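Local atomic coordinates of metallo-beta-lactamase (Pseudomonas stutzeri, PDB entry 4ZEJ), a protein that probably hydrolyses beta-lactam antibiotics to substituted beta-amino acids in the periplasm, using a pair of zinc ions. Residues H18-V24 and I45-W50; W77-T82 and L104-K110; S94-T99 and A113-K118. All coordinates share one frame; numbering follows the deposited sequence.

Contact 1 of 3, residues H18-V24 and I45-W50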
loop_
_atom_site.group_PDB
_atom_site.type_symbol
_atom_site.label_atom_id
_atom_site.label_comp_id
_atom_site.label_asym_id
_atom_site.label_seq_id
_atom_site.Cartn_x
_atom_site.Cartn_y
_atom_site.Cartn_z
ATOM N N HIS A 18 -4.538 1.086 9.034
ATOM C CA HIS A 18 -5.290 -0.136 9.241
ATOM C C HIS A 18 -4.362 -1.340 9.161
ATOM O O HIS A 18 -3.500 -1.414 8.286
ATOM C CB HIS A 18 -6.538 -0.251 8.340
ATOM C CG HIS A 18 -6.281 -0.370 6.869
ATOM N ND1 HIS A 18 -5.930 -1.559 6.266
ATOM C CD2 HIS A 18 -6.467 0.516 5.861
ATOM C CE1 HIS A 18 -5.850 -1.385 4.961
ATOM N NE2 HIS A 18 -6.181 -0.139 4.688
ATOM N N THR A 19 -4.507 -2.237 10.129
ATOM C CA THR A 19 -3.687 -3.434 10.238
ATOM C C THR A 19 -4.613 -4.635 10.180
ATOM O O THR A 19 -5.575 -4.722 10.952
ATOM C CB THR A 19 -2.881 -3.464 11.551
ATOM O OG1 THR A 19 -2.095 -2.275 11.660
ATOM C CG2 THR A 19 -1.946 -4.677 11.580
ATOM N N SER A 20 -4.320 -5.547 9.257
ATOM C CA SER A 20 -5.038 -6.802 9.144
ATOM C C SER A 20 -4.050 -7.920 8.926
ATOM O O SER A 20 -2.841 -7.670 8.720
ATOM C CB SER A 20 -6.077 -6.754 8.017
ATOM O OG SER A 20 -5.471 -6.521 6.759
ATOM N N TYR A 21 -4.555 -9.153 8.977
ATOM C CA TYR A 21 -3.692 -10.321 8.950
ATOM C C TYR A 21 -4.151 -11.441 8.025
ATOM O O TYR A 21 -5.344 -11.562 7.705
ATOM C CB TYR A 21 -3.600 -10.920 10.341
ATOM C CG TYR A 21 -3.095 -10.062 11.478
ATOM C CD1 TYR A 21 -1.799 -10.211 11.944
ATOM C CD2 TYR A 21 -3.938 -9.162 12.144
ATOM C CE1 TYR A 21 -1.333 -9.494 13.041
ATOM C CE2 TYR A 21 -3.473 -8.418 13.225
ATOM C CZ TYR A 21 -2.170 -8.600 13.674
ATOM O OH TYR A 21 -1.711 -7.921 14.770
ATOM N N SER A 22 -3.204 -12.286 7.636
ATOM C CA SER A 22 -3.518 -13.580 7.012
ATOM C C SER A 22 -2.499 -14.606 7.440
ATOM O O SER A 22 -1.367 -14.256 7.774
ATOM C CB SER A 22 -3.537 -13.458 5.494
ATOM O OG SER A 22 -3.949 -14.670 4.888
ATOM N N ARG A 23 -2.906 -15.871 7.466
ATOM C CA ARG A 23 -1.960 -16.964 7.657
ATOM C C ARG A 23 -1.467 -17.397 6.282
ATOM O O ARG A 23 -2.270 -17.829 5.463
ATOM C CB ARG A 23 -2.605 -18.118 8.415
ATOM C CG ARG A 23 -2.809 -17.787 9.890
ATOM C CD ARG A 23 -3.515 -18.917 10.593
ATOM N NE ARG A 23 -3.775 -18.682 12.015
ATOM C CZ ARG A 23 -2.990 -19.067 13.031
ATOM N NH1 ARG A 23 -1.818 -19.682 12.819
ATOM N NH2 ARG A 23 -3.388 -18.837 14.286
ATOM N N VAL A 24 -0.158 -17.253 6.036
ATOM C CA VAL A 24 0.462 -17.536 4.735
ATOM C C VAL A 24 1.393 -18.737 4.886
ATOM O O VAL A 24 2.200 -18.786 5.819
ATOM C CB VAL A 24 1.286 -16.329 4.236
ATOM C CG1 VAL A 24 1.932 -16.623 2.879
ATOM C CG2 VAL A 24 0.409 -15.081 4.172
ATOM N N ILE A 45 -9.065 5.030 0.725
ATOM C CA ILE A 45 -8.356 3.867 1.242
ATOM C C ILE A 45 -7.082 3.633 0.423
ATOM O O ILE A 45 -7.147 3.587 -0.796
ATOM C CB ILE A 45 -9.274 2.606 1.207
ATOM C CG1 ILE A 45 -10.442 2.767 2.198
ATOM C CG2 ILE A 45 -8.486 1.346 1.534
ATOM C CD1 ILE A 45 -11.602 1.825 1.962
ATOM N N VAL A 46 -5.936 3.481 1.092
ATOM C CA VAL A 46 -4.680 3.101 0.443
ATOM C C VAL A 46 -4.404 1.650 0.848
ATOM O O VAL A 46 -4.053 1.374 2.006
ATOM C CB VAL A 46 -3.489 4.028 0.822
ATOM C CG1 VAL A 46 -2.225 3.607 0.080
ATOM C CG2 VAL A 46 -3.821 5.491 0.516
ATOM N N ASP A 47 -4.593 0.753 -0.120
ATOM C CA ASP A 47 -4.546 -0.705 0.027
ATOM C C ASP A 47 -5.675 -1.294 0.876
ATOM O O ASP A 47 -6.028 -0.774 1.921
ATOM C CB ASP A 47 -3.177 -1.176 0.509
ATOM C CG ASP A 47 -2.109 -1.018 -0.554
ATOM O OD1 ASP A 47 -2.417 -1.194 -1.754
ATOM O OD2 ASP A 47 -0.943 -0.783 -0.190
ATOM N N THR A 48 -6.249 -2.393 0.396
ATOM C CA THR A 48 -7.338 -3.023 1.096
ATOM C C THR A 48 -6.795 -3.880 2.231
ATOM O O THR A 48 -5.623 -4.290 2.203
ATOM C CB THR A 48 -8.223 -3.902 0.191
ATOM O OG1 THR A 48 -7.554 -5.124 -0.147
ATOM C CG2 THR A 48 -8.634 -3.164 -1.071
ATOM N N PRO A 49 -7.647 -4.168 3.225
ATOM C CA PRO A 49 -7.332 -5.255 4.143
ATOM C C PRO A 49 -7.211 -6.578 3.408
ATOM O O PRO A 49 -7.572 -6.688 2.234
ATOM C CB PRO A 49 -8.516 -5.258 5.101
ATOM C CG PRO A 49 -9.005 -3.852 5.077
ATOM C CD PRO A 49 -8.860 -3.452 3.643
ATOM N N TRP A 50 -6.722 -7.582 4.115
ATOM C CA TRP A 50 -6.350 -8.857 3.522
ATOM C C TRP A 50 -7.503 -9.858 3.479
ATOM O O TRP A 50 -7.267 -11.028 3.228
ATOM C CB TRP A 50 -5.159 -9.423 4.304
ATOM C CG TRP A 50 -4.211 -10.316 3.552
ATOM C CD1 TRP A 50 -4.461 -11.081 2.429
ATOM C CD2 TRP A 50 -2.861 -10.576 3.913
ATOM N NE1 TRP A 50 -3.328 -11.775 2.070
ATOM C CE2 TRP A 50 -2.335 -11.489 2.966
ATOM C CE3 TRP A 50 -2.033 -10.124 4.954
ATOM C CZ2 TRP A 50 -1.032 -11.957 3.033
ATOM C CZ3 TRP A 50 -0.741 -10.594 5.018
ATOM C CH2 TRP A 50 -0.245 -11.495 4.057
HETATM O O HOH W 1 -6.791 -13.441 4.489
#

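Contact 2 of 3, residues W77-T82 and L104-K110. With ZN (zinc ion), chain C; ZN (zinc ion), chain D.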
loop_
_atom_site.group_PDB
_atom_site.type_symbol
_atom_site.label_atom_id
_atom_site.label_comp_id
_atom_site.label_asym_id
_atom_site.label_seq_id
_atom_site.Cartn_x
_atom_site.Cartn_y
_atom_site.Cartn_z
ATOM N N TRP A 77 -0.110 -5.836 -7.045
ATOM C CA TRP A 77 -1.216 -6.771 -7.330
ATOM C C TRP A 77 -1.486 -7.853 -6.284
ATOM O O TRP A 77 -2.563 -8.452 -6.292
ATOM C CB TRP A 77 -1.051 -7.398 -8.708
ATOM C CG TRP A 77 0.003 -8.464 -8.828
ATOM C CD1 TRP A 77 1.331 -8.285 -9.057
ATOM C CD2 TRP A 77 -0.205 -9.882 -8.758
ATOM N NE1 TRP A 77 1.969 -9.502 -9.138
ATOM C CE2 TRP A 77 1.047 -10.498 -8.960
ATOM C CE3 TRP A 77 -1.330 -10.690 -8.541
ATOM C CZ2 TRP A 77 1.212 -11.894 -8.936
ATOM C CZ3 TRP A 77 -1.170 -12.081 -8.532
ATOM C CH2 TRP A 77 0.091 -12.663 -8.727
ATOM N N HIS A 78 -0.542 -8.113 -5.385
ATOM C CA HIS A 78 -0.692 -9.249 -4.465
ATOM C C HIS A 78 -1.874 -9.076 -3.524
ATOM O O HIS A 78 -2.333 -7.955 -3.279
ATOM C CB HIS A 78 0.589 -9.510 -3.671
ATOM C CG HIS A 78 1.719 -10.019 -4.511
ATOM N ND1 HIS A 78 3.044 -9.839 -4.179
ATOM C CD2 HIS A 78 1.718 -10.693 -5.684
ATOM C CE1 HIS A 78 3.808 -10.411 -5.094
ATOM N NE2 HIS A 78 3.027 -10.925 -6.023
ATOM N N GLU A 79 -2.333 -10.199 -2.979
ATOM C CA GLU A 79 -3.574 -10.249 -2.194
ATOM C C GLU A 79 -3.595 -9.381 -0.938
ATOM O O GLU A 79 -4.665 -8.880 -0.553
ATOM C CB GLU A 79 -3.911 -11.695 -1.814
ATOM C CG GLU A 79 -4.362 -12.530 -3.001
ATOM C CD GLU A 79 -4.701 -13.971 -2.643
ATOM O OE1 GLU A 79 -5.065 -14.252 -1.470
ATOM O OE2 GLU A 79 -4.624 -14.833 -3.548
ATOM N N ASP A 80 -2.436 -9.177 -0.308
ATOM C CA ASP A 80 -2.381 -8.283 0.858
ATOM C C ASP A 80 -2.680 -6.814 0.513
ATOM O O ASP A 80 -2.953 -6.033 1.409
ATOM C CB ASP A 80 -1.066 -8.411 1.652
ATOM C CG ASP A 80 0.160 -8.006 0.867
ATOM O OD1 ASP A 80 0.277 -8.396 -0.295
ATOM O OD2 ASP A 80 1.035 -7.327 1.416
ATOM N N ARG A 81 -2.642 -6.447 -0.772
ATOM C CA ARG A 81 -3.005 -5.098 -1.237
ATOM C C ARG A 81 -4.392 -4.987 -1.901
ATOM O O ARG A 81 -4.954 -3.890 -1.983
ATOM C CB ARG A 81 -1.993 -4.640 -2.292
ATOM C CG ARG A 81 -0.515 -4.782 -1.985
ATOM C CD ARG A 81 -0.055 -3.837 -0.892
ATOM N NE ARG A 81 0.089 -4.514 0.377
ATOM C CZ ARG A 81 0.155 -3.930 1.571
ATOM N NH1 ARG A 81 0.054 -2.603 1.735
ATOM N NH2 ARG A 81 0.315 -4.703 2.630
ATOM N N THR A 82 -4.879 -6.096 -2.445
ATOM C CA THR A 82 -6.011 -6.139 -3.370
ATOM C C THR A 82 -7.150 -7.083 -2.961
ATOM O O THR A 82 -8.161 -7.120 -3.652
ATOM C CB THR A 82 -5.543 -6.596 -4.771
ATOM O OG1 THR A 82 -4.952 -7.899 -4.672
ATOM C CG2 THR A 82 -4.577 -5.604 -5.376
ATOM N N LEU A 104 -1.614 -7.528 -14.256
ATOM C CA LEU A 104 -1.194 -8.659 -13.430
ATOM C C LEU A 104 -2.353 -9.318 -12.686
ATOM O O LEU A 104 -2.358 -10.538 -12.542
ATOM C CB LEU A 104 -0.079 -8.243 -12.455
ATOM C CG LEU A 104 1.278 -8.029 -13.138
ATOM C CD1 LEU A 104 2.214 -7.202 -12.264
ATOM C CD2 LEU A 104 1.930 -9.351 -13.513
ATOM N N LEU A 105 -3.332 -8.529 -12.233
ATOM C CA LEU A 105 -4.530 -9.107 -11.620
ATOM C C LEU A 105 -5.265 -10.005 -12.633
ATOM O O LEU A 105 -5.566 -11.169 -12.336
ATOM C CB LEU A 105 -5.462 -8.026 -11.074
ATOM C CG LEU A 105 -4.937 -7.325 -9.811
ATOM C CD1 LEU A 105 -5.742 -6.059 -9.554
ATOM C CD2 LEU A 105 -4.961 -8.255 -8.601
ATOM N N LYS A 106 -5.504 -9.478 -13.826
ATOM C CA LYS A 106 -6.211 -10.246 -14.869
ATOM C C LYS A 106 -5.468 -11.533 -15.259
ATOM O O LYS A 106 -6.077 -12.608 -15.320
ATOM C CB LYS A 106 -6.481 -9.366 -16.089
ATOM C CG LYS A 106 -7.511 -8.280 -15.830
ATOM C CD LYS A 106 -7.762 -7.422 -17.064
ATOM C CE LYS A 106 -7.792 -5.939 -16.720
ATOM N NZ LYS A 106 -8.275 -5.134 -17.881
ATOM N N GLU A 107 -4.156 -11.418 -15.483
ATOM C CA GLU A 107 -3.288 -12.557 -15.818
ATOM C C GLU A 107 -3.375 -13.679 -14.782
ATOM O O GLU A 107 -3.313 -14.854 -15.139
ATOM C CB GLU A 107 -1.828 -12.079 -15.971
ATOM C CG GLU A 107 -0.777 -13.161 -16.222
ATOM C CD GLU A 107 -1.006 -13.955 -17.503
ATOM O OE1 GLU A 107 -1.491 -13.362 -18.491
ATOM O OE2 GLU A 107 -0.696 -15.172 -17.540
ATOM N N ASN A 108 -3.535 -13.311 -13.510
ATOM C CA ASN A 108 -3.669 -14.263 -12.407
ATOM C C ASN A 108 -5.127 -14.542 -11.966
ATOM O O ASN A 108 -5.370 -15.026 -10.850
ATOM C CB ASN A 108 -2.809 -13.773 -11.242
ATOM C CG ASN A 108 -1.323 -13.890 -11.533
ATOM O OD1 ASN A 108 -0.736 -14.933 -11.293
ATOM N ND2 ASN A 108 -0.710 -12.820 -12.045
ATOM N N LYS A 109 -6.074 -14.257 -12.861
ATOM C CA LYS A 109 -7.512 -14.521 -12.680
ATOM C C LYS A 109 -8.083 -13.885 -11.409
ATOM O O LYS A 109 -8.853 -14.506 -10.668
ATOM C CB LYS A 109 -7.799 -16.028 -12.755
ATOM C CG LYS A 109 -7.436 -16.640 -14.098
ATOM C CD LYS A 109 -7.686 -18.141 -14.120
ATOM C CE LYS A 109 -7.958 -18.660 -15.524
ATOM N NZ LYS A 109 -8.322 -20.105 -15.530
ATOM N N LYS A 110 -7.685 -12.634 -11.171
ATOM C CA LYS A 110 -8.195 -11.857 -10.058
ATOM C C LYS A 110 -9.082 -10.741 -10.572
ATOM O O LYS A 110 -8.930 -10.257 -11.688
ATOM C CB LYS A 110 -7.048 -11.266 -9.236
ATOM C CG LYS A 110 -6.018 -12.279 -8.758
ATOM C CD LYS A 110 -6.625 -13.334 -7.856
ATOM C CE LYS A 110 -5.549 -14.180 -7.193
ATOM N NZ LYS A 110 -6.145 -15.213 -6.311
HETATM ZN ZN ZN C . 3.039 -7.083 1.176
HETATM ZN ZN ZN D . 3.696 -8.554 -2.724
HETATM O O HOH W 2 4.399 -10.740 -1.684
#

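Contact 3 of 3, residues S94-T99 and A113-K118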
loop_
_atom_site.group_PDB
_atom_site.type_symbol
_atom_site.label_atom_id
_atom_site.label_comp_id
_atom_site.label_asym_id
_atom_site.label_seq_id
_atom_site.Cartn_x
_atom_site.Cartn_y
_atom_site.Cartn_z
ATOM N N SER A 94 -15.593 2.889 -5.704
ATOM C CA SER A 94 -14.582 2.977 -6.769
ATOM C C SER A 94 -13.230 2.397 -6.344
ATOM O O SER A 94 -12.714 2.738 -5.292
ATOM C CB SER A 94 -14.378 4.436 -7.198
ATOM O OG SER A 94 -15.582 5.015 -7.669
ATOM N N THR A 95 -12.662 1.539 -7.180
ATOM C CA THR A 95 -11.353 0.961 -6.937
ATOM C C THR A 95 -10.412 1.391 -8.050
ATOM O O THR A 95 -10.831 1.525 -9.215
ATOM C CB THR A 95 -11.423 -0.569 -6.895
ATOM O OG1 THR A 95 -12.043 -1.037 -8.092
ATOM C CG2 THR A 95 -12.222 -1.058 -5.673
ATOM N N TYR A 96 -9.152 1.622 -7.679
ATOM C CA TYR A 96 -8.110 2.120 -8.577
ATOM C C TYR A 96 -6.866 1.257 -8.456
ATOM O O TYR A 96 -6.509 0.798 -7.365
ATOM C CB TYR A 96 -7.706 3.557 -8.230
ATOM C CG TYR A 96 -8.783 4.578 -8.433
ATOM C CD1 TYR A 96 -9.720 4.843 -7.438
ATOM C CD2 TYR A 96 -8.877 5.288 -9.629
ATOM C CE1 TYR A 96 -10.729 5.775 -7.630
ATOM C CE2 TYR A 96 -9.879 6.218 -9.831
ATOM C CZ TYR A 96 -10.799 6.459 -8.828
ATOM O OH TYR A 96 -11.788 7.388 -9.030
ATOM N N ALA A 97 -6.200 1.073 -9.583
ATOM C CA ALA A 97 -4.889 0.462 -9.636
ATOM C C ALA A 97 -4.218 0.903 -10.927
ATOM O O ALA A 97 -4.896 1.375 -11.856
ATOM C CB ALA A 97 -4.999 -1.051 -9.589
ATOM N N THR A 98 -2.900 0.732 -11.011
ATOM C CA THR A 98 -2.178 1.093 -12.237
ATOM C C THR A 98 -2.460 0.094 -13.359
ATOM O O THR A 98 -2.953 -1.013 -13.113
ATOM C CB THR A 98 -0.656 1.121 -12.050
ATOM O OG1 THR A 98 -0.197 -0.194 -11.696
ATOM C CG2 THR A 98 -0.249 2.135 -10.986
ATOM N N THR A 99 -2.126 0.510 -14.581
ATOM C CA THR A 99 -2.157 -0.348 -15.769
ATOM C C THR A 99 -1.448 -1.680 -15.521
ATOM O O THR A 99 -2.009 -2.749 -15.794
ATOM C CB THR A 99 -1.487 0.370 -16.971
ATOM O OG1 THR A 99 -2.146 1.621 -17.194
ATOM C CG2 THR A 99 -1.568 -0.459 -18.247
ATOM N N ALA A 113 -9.205 -3.730 -10.568
ATOM C CA ALA A 113 -9.780 -2.466 -10.116
ATOM C C ALA A 113 -10.669 -1.901 -11.234
ATOM O O ALA A 113 -10.442 -2.180 -12.407
ATOM C CB ALA A 113 -8.685 -1.477 -9.740
ATOM N N LYS A 114 -11.702 -1.157 -10.860
ATOM C CA LYS A 114 -12.647 -0.611 -11.847
ATOM C C LYS A 114 -11.991 0.454 -12.725
ATOM O O LYS A 114 -12.321 0.571 -13.907
ATOM C CB LYS A 114 -13.901 -0.047 -11.173
ATOM C CG LYS A 114 -14.875 0.614 -12.143
ATOM C CD LYS A 114 -16.176 1.041 -11.492
ATOM C CE LYS A 114 -17.063 1.756 -12.496
ATOM N NZ LYS A 114 -17.935 2.760 -11.831
ATOM N N TYR A 115 -11.099 1.240 -12.137
ATOM C CA TYR A 115 -10.405 2.312 -12.840
ATOM C C TYR A 115 -8.900 2.075 -12.882
ATOM O O TYR A 115 -8.308 1.545 -11.924
ATOM C CB TYR A 115 -10.681 3.641 -12.155
ATOM C CG TYR A 115 -12.140 4.011 -12.119
ATOM C CD1 TYR A 115 -12.797 4.421 -13.274
ATOM C CD2 TYR A 115 -12.868 3.956 -10.932
ATOM C CE1 TYR A 115 -14.135 4.764 -13.252
ATOM C CE2 TYR A 115 -14.213 4.299 -10.899
ATOM C CZ TYR A 115 -14.841 4.704 -12.064
ATOM O OH TYR A 115 -16.171 5.051 -12.057
ATOM N N THR A 116 -8.289 2.505 -13.983
ATOM C CA THR A 116 -6.863 2.316 -14.224
ATOM C C THR A 116 -6.136 3.662 -14.171
ATOM O O THR A 116 -6.580 4.637 -14.784
ATOM C CB THR A 116 -6.626 1.611 -15.577
ATOM O OG1 THR A 116 -7.196 0.298 -15.526
ATOM C CG2 THR A 116 -5.150 1.473 -15.882
ATOM N N LEU A 117 -5.025 3.697 -13.432
ATOM C CA LEU A 117 -4.128 4.853 -13.375
ATOM C C LEU A 117 -3.014 4.670 -14.407
ATOM O O LEU A 117 -2.292 3.681 -14.373
ATOM C CB LEU A 117 -3.531 4.995 -11.968
ATOM C CG LEU A 117 -4.551 5.192 -10.841
ATOM C CD1 LEU A 117 -3.896 5.055 -9.478
ATOM C CD2 LEU A 117 -5.268 6.526 -10.965
ATOM N N LYS A 118 -2.878 5.622 -15.325
ATOM C CA LYS A 118 -1.907 5.512 -16.417
ATOM C C LYS A 118 -0.643 6.311 -16.138
ATOM O O LYS A 118 -0.655 7.268 -15.357
ATOM C CB LYS A 118 -2.519 5.992 -17.732
ATOM C CG LYS A 118 -3.596 5.081 -18.305
ATOM C CD LYS A 118 -4.944 5.273 -17.626
ATOM C CE LYS A 118 -6.093 4.805 -18.512
ATOM N NZ LYS A 118 -7.385 4.717 -17.769
HETATM O O HOH W 3 -17.864 3.665 -8.897
#

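Contact 1 of 3, residues H18-V24 and I45-W50
His-18 meets the backbone just past the end of strand 42-46. Its NE2 donates to Asp-47 O at 2.8 Å. The oxygen lies at the ring edge, near the ring plane, but the N-H...O angle is 126°, so the bond is weak and bent. The same imidazole packs on the Pro-49 ring, with His-18 CE1 3.9 Å from Pro-49 CD. The two side chains cross at about a right angle. Leu-58 of helix 52-64 also touches His-18.

Two residues on, Ser-20 takes up a backbone N-H of the loop. Trp-50 N donates to Ser-20 OG at 3.1 Å. The hydroxyl also lies beside the proline, with Ser-20 OG 3.7 Å from Pro-49 CB.

Ser-22 comes over one face of the Trp-50 indole. Its CB is 3.5 Å from the centroid of the five-membered ring and 18° off the ring normal, a CH-pi contact. Its OG is anti to the backbone N (chi1 -175°). This places OG farther from the indole than CB and lets it share a water with the Trp-50 backbone. That water donates to Trp-50 O at 2.8 Å.

Val-24 completes the line. Its CG2 branch lies against the CZ2-CH2 side of the six-membered ring, 3.6 Å from Trp-50 CZ2. Val-30 and Ser-32 of strand 30-39 also touch the indole.

No backbone-to-backbone hydrogen bond joins the two segments. The strand side chains supply partners to the loop backbone: a donor for Asp-47 O, an acceptor for Trp-50 N and, through water, a partner for Trp-50 O. These hold the backbone of 47-50, while Ser-22 CB and Val-24 CG2 limit where the indole can lie. Its side chain lies about 4 Å from those of zinc ligands Asp-80 and His-199, consistent with a second-shell place.

Contact 2 of 3, residues W77-T82 and L104-K110
Trp-77 and Glu-79, the residues between the ligands of the His-X-His-X-Asp zinc-binding motif, reach across to the end of helix 99-107. Leu-104 CB lies over the Trp-77 indole, 3.8 Å from the centroid of the five-membered ring and 19° off its normal, a CH-pi contact. Asn-108 lies over the six-membered ring on the same face. Its CG is 3.4 Å from Trp-77 CH2, and amide and ring planes are 18° apart. Asn-108 ND2 donates to Leu-104 O at 2.9 Å and nearly straight (174°), which holds the amide flat on the indole. Leu-105 CD2 packs on Trp-77 CB, 4.0 Å away, near the plane of the ring, and meets the end of Thr-82.

The other indole face carries His-78 CD2. His-78 ND1 binds one zinc ion at 2.0 Å, with His-76 and His-138. Asp-80 OD2 binds the other at 2.0 Å, with Cys-157 and His-199. Trp-77 is thus wedged between a zinc ligand and the helix end.

At the solvent-facing rim, Lys-110 NZ forms a salt bridge with Glu-79 OE2 at 3.2 Å, from above the carboxylate plane. A Schellman motif with Lys-109 at C-prime ends the helix; Lys-110 follows, and a bend at chi2 helps carry NZ to Glu-79.

The contact joins the loop from strand 68-73 into helix 79-82 to the end of helix 99-107 and the turn leading on to strand 115-117.

Contact 3 of 3, residues S94-T99 and A113-K118
Tyr-96, Tyr-115 and Leu-117 form the apolar centre on one face of the sheet. Tyr-96 CD2 lies 3.5 Å from Tyr-115 CB and 4.0 Å from Leu-117 CD2. The two tyrosine rings are near parallel, with planes at 26°, but slid apart: their centroids are 5.2 Å from each other and they barely overlap. On the other face, Ala-97 CB meets Ala-113 CB at 3.7 Å. Ala-113 CB also lies close to the backbone of Tyr-96 and Ala-97.

The two strands pair in parallel. Tyr-115 N donates to Thr-95 O at 2.9 Å, and Ala-97 N to Tyr-115 O. Leu-117 N then donates to Ala-97 O at 2.8 Å, and Thr-99 N to Leu-117 O. The donor strand thus changes at each step.

At one end, Thr-95 OG1 extends the ladder with a side chain. Its chi1 of 54° puts OG1 between the backbone N and the carbonyl carbon, where it accepts from Lys-114 N at 2.8 Å; Asn-89 is its other partner. Outermost, Lys-114 NZ donates to Tyr-115 OH at 2.9 Å and to a water shared with Ser-94 OG.

The two strands belong to a beta-alpha-beta unit connected by helix 99-107. Strand 95-98 pairs with strand 68-73 on its far side, strand 115-117 is the outermost strand of its sheet, and strand 121-124 packs on Tyr-96 and Leu-117.

In the fold
Contact 1 closes before the others open. Contacts 2 and 3 interleave along the chain, since helix 99-107 of contact 2 connects the strands of contact 3. Contacts 1 and 3 reach the same seven-stranded sheet, with centres 19 Å apart and no touch. Contact 2 lies off the line joining them, its centre 14 Å from that of contact 1 and 12 Å from that of contact 3. It meets contact 1 through a salt bridge between Asp-47 and Arg-81 and through packing of Trp-50 on Asp-80. Leu-105 packs lightly against Ala-113 of contact 3. Asp-80 is thus linked to the loop after strand 42-46, and His-78, through Trp-77, to helix 99-107.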